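Local coordinates for protein PA0821 (Pseudomonas aeruginosa, PDB 7DRG) that probably acts as the type VI secretion immunity protein (antitoxin) that protects its producer against a VRR-NUC nuclease effector, at residues L163-P175 with F261-G273. Residues are numbered along the deposited sequence; the frame is centred on the assembly and turned at random.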
ATOM      1  N   LEU B 163       7.856 -28.277  -2.756  1.00 18.09           N
ATOM      2  CA  LEU B 163       7.690 -28.637  -4.155  1.00 16.36           C
ATOM      3  C   LEU B 163       7.307 -30.109  -4.306  1.00 17.95           C
ATOM      4  O   LEU B 163       6.387 -30.442  -5.062  1.00 18.49           O
ATOM      5  CB  LEU B 163       8.989 -28.321  -4.898  1.00 17.83           C
ATOM      6  CG  LEU B 163       9.122 -28.772  -6.345  1.00 21.22           C
ATOM      7  CD1 LEU B 163       8.035 -28.153  -7.191  1.00 23.24           C
ATOM      8  CD2 LEU B 163      10.513 -28.387  -6.857  1.00 22.03           C
ATOM      9  N   GLN B 164       7.983 -30.999  -3.572  1.00 16.87           N
ATOM     10  CA  GLN B 164       7.642 -32.417  -3.618  1.00 18.50           C
ATOM     11  C   GLN B 164       6.207 -32.663  -3.163  1.00 19.94           C
ATOM     12  O   GLN B 164       5.491 -33.479  -3.755  1.00 17.84           O
ATOM     13  CB  GLN B 164       8.619 -33.216  -2.754  1.00 20.23           C
ATOM     14  CG  GLN B 164       8.459 -34.719  -2.893  1.00 22.62           C
ATOM     15  CD  GLN B 164       8.952 -35.228  -4.236  1.00 25.02           C
ATOM     16  OE1 GLN B 164      10.145 -35.145  -4.544  1.00 26.72           O
ATOM     17  NE2 GLN B 164       8.035 -35.739  -5.051  1.00 29.91           N
ATOM     18  N   LEU B 165       5.767 -31.967  -2.113  1.00 18.17           N
ATOM     19  CA  LEU B 165       4.384 -32.110  -1.663  1.00 18.11           C
ATOM     20  C   LEU B 165       3.410 -31.682  -2.751  1.00 17.37           C
ATOM     21  O   LEU B 165       2.415 -32.366  -3.014  1.00 17.05           O
ATOM     22  CB  LEU B 165       4.138 -31.291  -0.390  1.00 17.47           C
ATOM     23  CG  LEU B 165       4.867 -31.673   0.893  1.00 21.54           C
ATOM     24  CD1 LEU B 165       4.489 -30.686   1.997  1.00 23.52           C
ATOM     25  CD2 LEU B 165       4.546 -33.107   1.306  1.00 24.92           C
ATOM     26  N   PHE B 166       3.670 -30.530  -3.384  1.00 14.99           N
ATOM     27  CA  PHE B 166       2.737 -30.017  -4.382  1.00 14.95           C
ATOM     28  C   PHE B 166       2.577 -30.997  -5.539  1.00 18.23           C
ATOM     29  O   PHE B 166       1.454 -31.262  -5.988  1.00 17.24           O
ATOM     30  CB  PHE B 166       3.202 -28.641  -4.878  1.00 17.30           C
ATOM     31  CG  PHE B 166       2.156 -27.894  -5.649  1.00 15.53           C
ATOM     32  CD1 PHE B 166       1.188 -27.158  -4.984  1.00 15.67           C
ATOM     33  CD2 PHE B 166       2.136 -27.921  -7.035  1.00 19.09           C
ATOM     34  CE1 PHE B 166       0.218 -26.474  -5.695  1.00 15.31           C
ATOM     35  CE2 PHE B 166       1.172 -27.237  -7.744  1.00 19.80           C
ATOM     36  CZ  PHE B 166       0.212 -26.507  -7.069  1.00 17.98           C
ATOM     37  N   ILE B 167       3.685 -31.567  -6.013  1.00 17.39           N
ATOM     38  CA  ILE B 167       3.608 -32.549  -7.090  1.00 20.98           C
ATOM     39  C   ILE B 167       2.932 -33.828  -6.607  1.00 18.43           C
ATOM     40  O   ILE B 167       2.081 -34.393  -7.302  1.00 19.28           O
ATOM     41  CB  ILE B 167       5.011 -32.831  -7.651  1.00 19.72           C
ATOM     42  CG1 ILE B 167       5.701 -31.533  -8.086  1.00 24.31           C
ATOM     43  CG2 ILE B 167       4.924 -33.830  -8.796  1.00 19.55           C
ATOM     44  CD1 ILE B 167       4.880 -30.674  -9.007  1.00 26.99           C
ATOM     45  N   ASP B 168       3.311 -34.317  -5.422  1.00 17.01           N
ATOM     46  CA  ASP B 168       2.702 -35.534  -4.891  1.00 15.95           C
ATOM     47  C   ASP B 168       1.199 -35.369  -4.727  1.00 18.02           C
ATOM     48  O   ASP B 168       0.430 -36.286  -5.040  1.00 17.61           O
ATOM     49  CB  ASP B 168       3.333 -35.912  -3.552  1.00 16.68           C
ATOM     50  CG  ASP B 168       4.717 -36.543  -3.707  1.00 20.75           C
ATOM     51  OD1 ASP B 168       5.162 -36.732  -4.851  1.00 22.84           O
ATOM     52  OD2 ASP B 168       5.366 -36.835  -2.679  1.00 22.53           O
ATOM     53  N   PHE B 169       0.763 -34.202  -4.241  1.00 16.84           N
ATOM     54  CA  PHE B 169      -0.668 -33.986  -4.036  1.00 16.37           C
ATOM     55  C   PHE B 169      -1.397 -33.889  -5.370  1.00 15.63           C
ATOM     56  O   PHE B 169      -2.505 -34.418  -5.523  1.00 19.07           O
ATOM     57  CB  PHE B 169      -0.926 -32.701  -3.226  1.00 14.52           C
ATOM     58  CG  PHE B 169      -0.393 -32.713  -1.812  1.00 16.58           C
ATOM     59  CD1 PHE B 169       0.264 -33.806  -1.280  1.00 17.47           C
ATOM     60  CD2 PHE B 169      -0.579 -31.592  -1.004  1.00 15.39           C
ATOM     61  CE1 PHE B 169       0.746 -33.789   0.013  1.00 16.09           C
ATOM     62  CE2 PHE B 169      -0.100 -31.568   0.294  1.00 19.48           C
ATOM     63  CZ  PHE B 169       0.554 -32.662   0.808  1.00 20.04           C
ATOM     64  N   ALA B 170      -0.798 -33.196  -6.341  1.00 17.01           N
ATOM     65  CA  ALA B 170      -1.404 -33.104  -7.664  1.00 17.51           C
ATOM     66  C   ALA B 170      -1.582 -34.486  -8.266  1.00 21.37           C
ATOM     67  O   ALA B 170      -2.618 -34.785  -8.875  1.00 20.08           O
ATOM     68  CB  ALA B 170      -0.537 -32.237  -8.576  1.00 20.93           C
ATOM     69  N   ARG B 171      -0.576 -35.337  -8.091  1.00 19.67           N
ATOM     70  CA  ARG B 171      -0.611 -36.684  -8.643  1.00 20.54           C
ATOM     71  C   ARG B 171      -1.786 -37.487  -8.092  1.00 23.60           C
ATOM     72  O   ARG B 171      -2.436 -38.233  -8.837  1.00 25.68           O
ATOM     73  CB  ARG B 171       0.721 -37.368  -8.344  1.00 28.63           C
ATOM     74  CG  ARG B 171       0.978 -38.658  -9.066  1.00 33.71           C
ATOM     75  CD  ARG B 171       2.459 -38.745  -9.408  1.00 23.65           C
ATOM     76  NE  ARG B 171       3.318 -38.311  -8.303  1.00 22.34           N
ATOM     77  CZ  ARG B 171       4.551 -37.842  -8.465  1.00 23.74           C
ATOM     78  NH1 ARG B 171       5.063 -37.735  -9.688  1.00 26.29           N
ATOM     79  NH2 ARG B 171       5.274 -37.471  -7.413  1.00 25.28           N
ATOM     80  N   ARG B 172      -2.095 -37.326  -6.810  1.00 18.99           N
ATOM     81  CA  ARG B 172      -3.194 -38.122  -6.212  1.00 22.19           C
ATOM     82  C   ARG B 172      -4.573 -37.500  -6.426  1.00 25.64           C
ATOM     83  O   ARG B 172      -5.509 -38.253  -6.456  1.00 24.27           O
ATOM     84  CB  ARG B 172      -3.192 -38.165  -4.684  1.00 26.97           C
ATOM     85  CG  ARG B 172      -1.858 -38.198  -3.995  1.00 33.51           C
ATOM     86  CD  ARG B 172      -1.967 -38.797  -2.621  1.00 23.83           C
ATOM     87  NE  ARG B 172      -0.673 -39.335  -2.311  1.00 23.00           N
ATOM     88  CZ  ARG B 172       0.293 -38.646  -1.753  1.00 26.07           C
ATOM     89  NH1 ARG B 172       0.089 -37.395  -1.413  1.00 19.54           N
ATOM     90  NH2 ARG B 172       1.460 -39.198  -1.527  1.00 23.99           N
ATOM     91  N   LEU B 173      -4.673 -36.175  -6.510  1.00 19.34           N
ATOM     92  CA  LEU B 173      -5.984 -35.551  -6.539  1.00 16.60           C
ATOM     93  C   LEU B 173      -6.450 -35.213  -7.945  1.00 19.39           C
ATOM     94  O   LEU B 173      -7.632 -34.882  -8.119  1.00 22.87           O
ATOM     95  CB  LEU B 173      -5.979 -34.273  -5.683  1.00 17.75           C
ATOM     96  CG  LEU B 173      -5.646 -34.495  -4.204  1.00 18.92           C
ATOM     97  CD1 LEU B 173      -5.548 -33.163  -3.470  1.00 19.71           C
ATOM     98  CD2 LEU B 173      -6.692 -35.389  -3.545  1.00 20.49           C
ATOM     99  N   GLU B 174      -5.560 -35.290  -8.939  1.00 19.96           N
ATOM    100  CA  GLU B 174      -5.822 -34.911 -10.326  1.00 22.31           C
ATOM    101  C   GLU B 174      -6.644 -33.615 -10.396  1.00 21.89           C
ATOM    102  O   GLU B 174      -7.777 -33.617 -10.882  1.00 21.91           O
ATOM    103  CB  GLU B 174      -6.508 -36.041 -11.087  1.00 28.32           C
ATOM    104  CG  GLU B 174      -5.687 -37.336 -11.038  1.00 36.31           C
ATOM    105  CD  GLU B 174      -5.902 -38.236 -12.242  1.00 52.84           C
ATOM    106  OE1 GLU B 174      -7.068 -38.593 -12.517  1.00 58.05           O
ATOM    107  OE2 GLU B 174      -4.897 -38.588 -12.908  1.00 49.23           O
ATOM    108  N   PRO B 175      -6.087 -32.503  -9.919  1.00 20.02           N
ATOM    109  CA  PRO B 175      -6.870 -31.271  -9.775  1.00 19.34           C
ATOM    110  C   PRO B 175      -7.226 -30.656 -11.117  1.00 20.40           C
ATOM    111  O   PRO B 175      -6.616 -30.937 -12.152  1.00 23.14           O
ATOM    112  CB  PRO B 175      -5.935 -30.342  -8.986  1.00 19.10           C
ATOM    113  CG  PRO B 175      -4.848 -31.239  -8.439  1.00 19.77           C
ATOM    114  CD  PRO B 175      -4.704 -32.334  -9.443  1.00 19.24           C
ATOM    115  N   PHE B 261       8.944 -28.416 -15.948  1.00 22.26           N
ATOM    116  CA  PHE B 261       7.634 -28.997 -16.189  1.00 25.11           C
ATOM    117  C   PHE B 261       7.570 -30.363 -15.534  1.00 27.41           C
ATOM    118  O   PHE B 261       8.453 -31.203 -15.739  1.00 26.25           O
ATOM    119  CB  PHE B 261       7.342 -29.095 -17.689  1.00 25.51           C
ATOM    120  CG  PHE B 261       7.400 -27.773 -18.385  1.00 27.64           C
ATOM    121  CD1 PHE B 261       8.614 -27.244 -18.787  1.00 32.83           C
ATOM    122  CD2 PHE B 261       6.246 -27.038 -18.602  1.00 28.34           C
ATOM    123  CE1 PHE B 261       8.672 -26.010 -19.407  1.00 36.00           C
ATOM    124  CE2 PHE B 261       6.298 -25.811 -19.229  1.00 29.39           C
ATOM    125  CZ  PHE B 261       7.513 -25.294 -19.630  1.00 36.89           C
ATOM    126  N   TYR B 262       6.541 -30.566 -14.722  1.00 21.22           N
ATOM    127  CA  TYR B 262       6.315 -31.830 -14.041  1.00 22.13           C
ATOM    128  C   TYR B 262       5.018 -32.418 -14.567  1.00 23.65           C
ATOM    129  O   TYR B 262       3.924 -31.938 -14.244  1.00 24.18           O
ATOM    130  CB  TYR B 262       6.275 -31.641 -12.524  1.00 23.64           C
ATOM    131  CG  TYR B 262       7.524 -30.994 -11.978  1.00 24.03           C
ATOM    132  CD1 TYR B 262       8.689 -31.732 -11.785  1.00 25.11           C
ATOM    133  CD2 TYR B 262       7.546 -29.639 -11.677  1.00 20.40           C
ATOM    134  CE1 TYR B 262       9.832 -31.139 -11.297  1.00 21.18           C
ATOM    135  CE2 TYR B 262       8.685 -29.036 -11.182  1.00 23.58           C
ATOM    136  CZ  TYR B 262       9.824 -29.785 -10.994  1.00 21.36           C
ATOM    137  OH  TYR B 262      10.960 -29.180 -10.504  1.00 23.59           O
ATOM    138  N   ARG B 263       5.147 -33.463 -15.373  1.00 23.62           N
ATOM    139  CA  ARG B 263       3.987 -34.222 -15.815  1.00 27.62           C
ATOM    140  C   ARG B 263       3.648 -35.222 -14.724  1.00 35.63           C
ATOM    141  O   ARG B 263       4.333 -36.228 -14.544  1.00 35.82           O
ATOM    142  CB  ARG B 263       4.260 -34.908 -17.151  1.00 31.55           C
ATOM    143  CG  ARG B 263       3.725 -34.120 -18.336  1.00 36.50           C
ATOM    144  CD  ARG B 263       3.968 -34.804 -19.681  1.00 52.60           C
ATOM    145  NE  ARG B 263       3.370 -36.131 -19.750  1.00 58.49           N
ATOM    146  CZ  ARG B 263       4.046 -37.238 -20.032  1.00 59.74           C
ATOM    147  NH1 ARG B 263       5.348 -37.176 -20.288  1.00 56.38           N
ATOM    148  NH2 ARG B 263       3.417 -38.404 -20.069  1.00 60.67           N
ATOM    149  N   TYR B 264       2.626 -34.907 -13.951  1.00 30.78           N
ATOM    150  CA  TYR B 264       1.920 -35.913 -13.191  1.00 34.40           C
ATOM    151  C   TYR B 264       0.884 -36.498 -14.156  1.00 39.89           C
ATOM    152  O   TYR B 264       0.896 -36.197 -15.353  1.00 50.42           O
ATOM    153  CB  TYR B 264       1.360 -35.295 -11.907  1.00 34.25           C
ATOM    154  CG  TYR B 264       0.259 -34.311 -12.166  1.00 27.45           C
ATOM    155  CD1 TYR B 264       0.534 -32.980 -12.465  1.00 26.53           C
ATOM    156  CD2 TYR B 264      -1.063 -34.722 -12.138  1.00 27.17           C
ATOM    157  CE1 TYR B 264      -0.479 -32.102 -12.724  1.00 22.58           C
ATOM    158  CE2 TYR B 264      -2.078 -33.860 -12.397  1.00 23.42           C
ATOM    159  CZ  TYR B 264      -1.788 -32.543 -12.683  1.00 25.12           C
ATOM    160  OH  TYR B 264      -2.822 -31.690 -12.943  1.00 26.35           O
ATOM    161  N   GLY B 265      -0.012 -37.339 -13.668  1.00 29.71           N
ATOM    162  CA  GLY B 265      -0.934 -38.064 -14.525  1.00 30.47           C
ATOM    163  C   GLY B 265      -1.659 -37.330 -15.639  1.00 41.42           C
ATOM    164  O   GLY B 265      -1.336 -37.516 -16.817  1.00 52.78           O
ATOM    165  N   ASP B 266      -2.649 -36.510 -15.295  1.00 28.14           N
ATOM    166  CA  ASP B 266      -3.544 -35.917 -16.282  1.00 30.55           C
ATOM    167  C   ASP B 266      -3.426 -34.397 -16.302  1.00 26.83           C
ATOM    168  O   ASP B 266      -4.416 -33.676 -16.450  1.00 33.57           O
ATOM    169  CB  ASP B 266      -4.990 -36.328 -16.023  1.00 45.04           C
ATOM    170  CG  ASP B 266      -5.549 -35.690 -14.780  1.00 60.26           C
ATOM    171  OD1 ASP B 266      -4.870 -35.769 -13.737  1.00 60.77           O
ATOM    172  OD2 ASP B 266      -6.639 -35.082 -14.855  1.00 71.02           O
ATOM    173  N   GLY B 267      -2.206 -33.902 -16.158  1.00 25.26           N
ATOM    174  CA  GLY B 267      -1.965 -32.477 -16.228  1.00 26.49           C
ATOM    175  C   GLY B 267      -0.490 -32.218 -16.047  1.00 27.50           C
ATOM    176  O   GLY B 267       0.325 -33.146 -16.037  1.00 28.06           O
ATOM    177  N   VAL B 268      -0.150 -30.941 -15.884  1.00 23.38           N
ATOM    178  CA  VAL B 268       1.240 -30.541 -15.720  1.00 22.52           C
ATOM    179  C   VAL B 268       1.323 -29.467 -14.643  1.00 20.31           C
ATOM    180  O   VAL B 268       0.404 -28.660 -14.470  1.00 24.46           O
ATOM    181  CB  VAL B 268       1.845 -30.047 -17.057  1.00 24.90           C
ATOM    182  CG1 VAL B 268       1.157 -28.777 -17.540  1.00 27.24           C
ATOM    183  CG2 VAL B 268       3.357 -29.851 -16.939  1.00 29.48           C
ATOM    184  N   VAL B 269       2.419 -29.489 -13.887  1.00 19.78           N
ATOM    185  CA  VAL B 269       2.797 -28.382 -13.014  1.00 19.79           C
ATOM    186  C   VAL B 269       3.983 -27.671 -13.648  1.00 20.20           C
ATOM    187  O   VAL B 269       4.976 -28.308 -14.024  1.00 22.06           O
ATOM    188  CB  VAL B 269       3.143 -28.849 -11.590  1.00 19.38           C
ATOM    189  CG1 VAL B 269       3.684 -27.660 -10.763  1.00 19.70           C
ATOM    190  CG2 VAL B 269       1.927 -29.437 -10.916  1.00 20.46           C
ATOM    191  N   ILE B 270       3.875 -26.357 -13.771  1.00 17.68           N
ATOM    192  CA  ILE B 270       4.938 -25.512 -14.302  1.00 20.14           C
ATOM    193  C   ILE B 270       5.613 -24.819 -13.129  1.00 22.90           C
ATOM    194  O   ILE B 270       4.934 -24.235 -12.280  1.00 21.42           O
ATOM    195  CB  ILE B 270       4.384 -24.483 -15.299  1.00 23.04           C
ATOM    196  CG1 ILE B 270       3.592 -25.183 -16.403  1.00 25.99           C
ATOM    197  CG2 ILE B 270       5.517 -23.623 -15.879  1.00 22.56           C
ATOM    198  CD1 ILE B 270       2.881 -24.241 -17.340  1.00 30.86           C
ATOM    199  N   GLN B 271       6.941 -24.891 -13.074  1.00 19.95           N
ATOM    200  CA  GLN B 271       7.729 -24.183 -12.072  1.00 21.30           C
ATOM    201  C   GLN B 271       8.363 -22.972 -12.743  1.00 22.69           C
ATOM    202  O   GLN B 271       9.138 -23.123 -13.692  1.00 21.64           O
ATOM    203  CB  GLN B 271       8.799 -25.094 -11.464  1.00 20.27           C
ATOM    204  CG  GLN B 271       9.765 -24.361 -10.527  1.00 21.83           C
ATOM    205  CD  GLN B 271      10.840 -25.270  -9.945  1.00 19.86           C
ATOM    206  OE1 GLN B 271      10.722 -26.500  -9.986  1.00 23.61           O
ATOM    207  NE2 GLN B 271      11.884 -24.671  -9.386  1.00 22.66           N
ATOM    208  N   ALA B 272       8.022 -21.777 -12.265  1.00 19.22           N
ATOM    209  CA  ALA B 272       8.500 -20.533 -12.870  1.00 19.95           C
ATOM    210  C   ALA B 272       9.621 -19.967 -12.007  1.00 21.36           C
ATOM    211  O   ALA B 272       9.387 -19.147 -11.122  1.00 22.69           O
ATOM    212  CB  ALA B 272       7.356 -19.531 -13.015  1.00 21.44           C
ATOM    213  N   GLY B 273      10.855 -20.372 -12.294  1.00 24.22           N
ATOM    214  CA  GLY B 273      12.005 -19.814 -11.613  1.00 26.16           C
ATOM    215  C   GLY B 273      12.547 -20.716 -10.516  1.00 24.25           C
ATOM    216  O   GLY B 273      11.938 -21.709 -10.110  1.00 22.58           O
TER
HETATM  217  O   HOH W   1      -5.064 -32.867 -13.055  1.00 27.97           O
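The ring of Tyr264 packs against the last turn of helix 163-173, where Ala170 CB sits squarely over its centre, 4.0 Å from the centroid and 7° off the normal, a CH-pi contact. Carbonyl Gly267 O lies against the opposite face, toward the rim, so the ring is held between helix and hairpin. With chi1 at 68°, CG lies between the backbone N and the carbonyl carbon, and this folds the ring back over its own hairpin, with OH directed to Pro175. There a water at the ring edge, in plane, links three groups: it lies 2.5 Å from Tyr264 OH and donates to Pro175 O (2.6 Å) and to Asp266 OD1. That same OD1 lies 2.9 Å from Glu174 OE2. These are two acceptors, their carboxylate planes turned 40° apart, an approach that could raise the proton affinity of either acid.

Toward the N-terminal end of the segment the contact is mainly apolar. Ile167 directs CD1 onto Val269, 3.6 Å from CB and nearly as close to both methyls, while also reaching the base of the Tyr262 side chain. Phe166 offers a ring edge, CE2, to the same valine's CG2. At the far end Leu163 crosses the Tyr262 side chain at about a right angle, its CD2 3.7 Å from Gln271 OE1. Tyr262 OH donates to that oxygen nearly along the C=O axis (2.7 Å), and Gln271 NE2 in turn donates to Gly273 O; the backbone N of Leu358 bonds to Tyr262 OH, and Gln271 NE2 also donates to Asn356 O, both in the C-terminal tail. Strands 259-264 and 267-272 pair as an antiparallel beta-hairpin, and the whole is helix-on-sheet packing, with helix 161-173 lying along one face, nearly antiparallel to strand 267-272, within the family region of VRR-NUC immunity proteins.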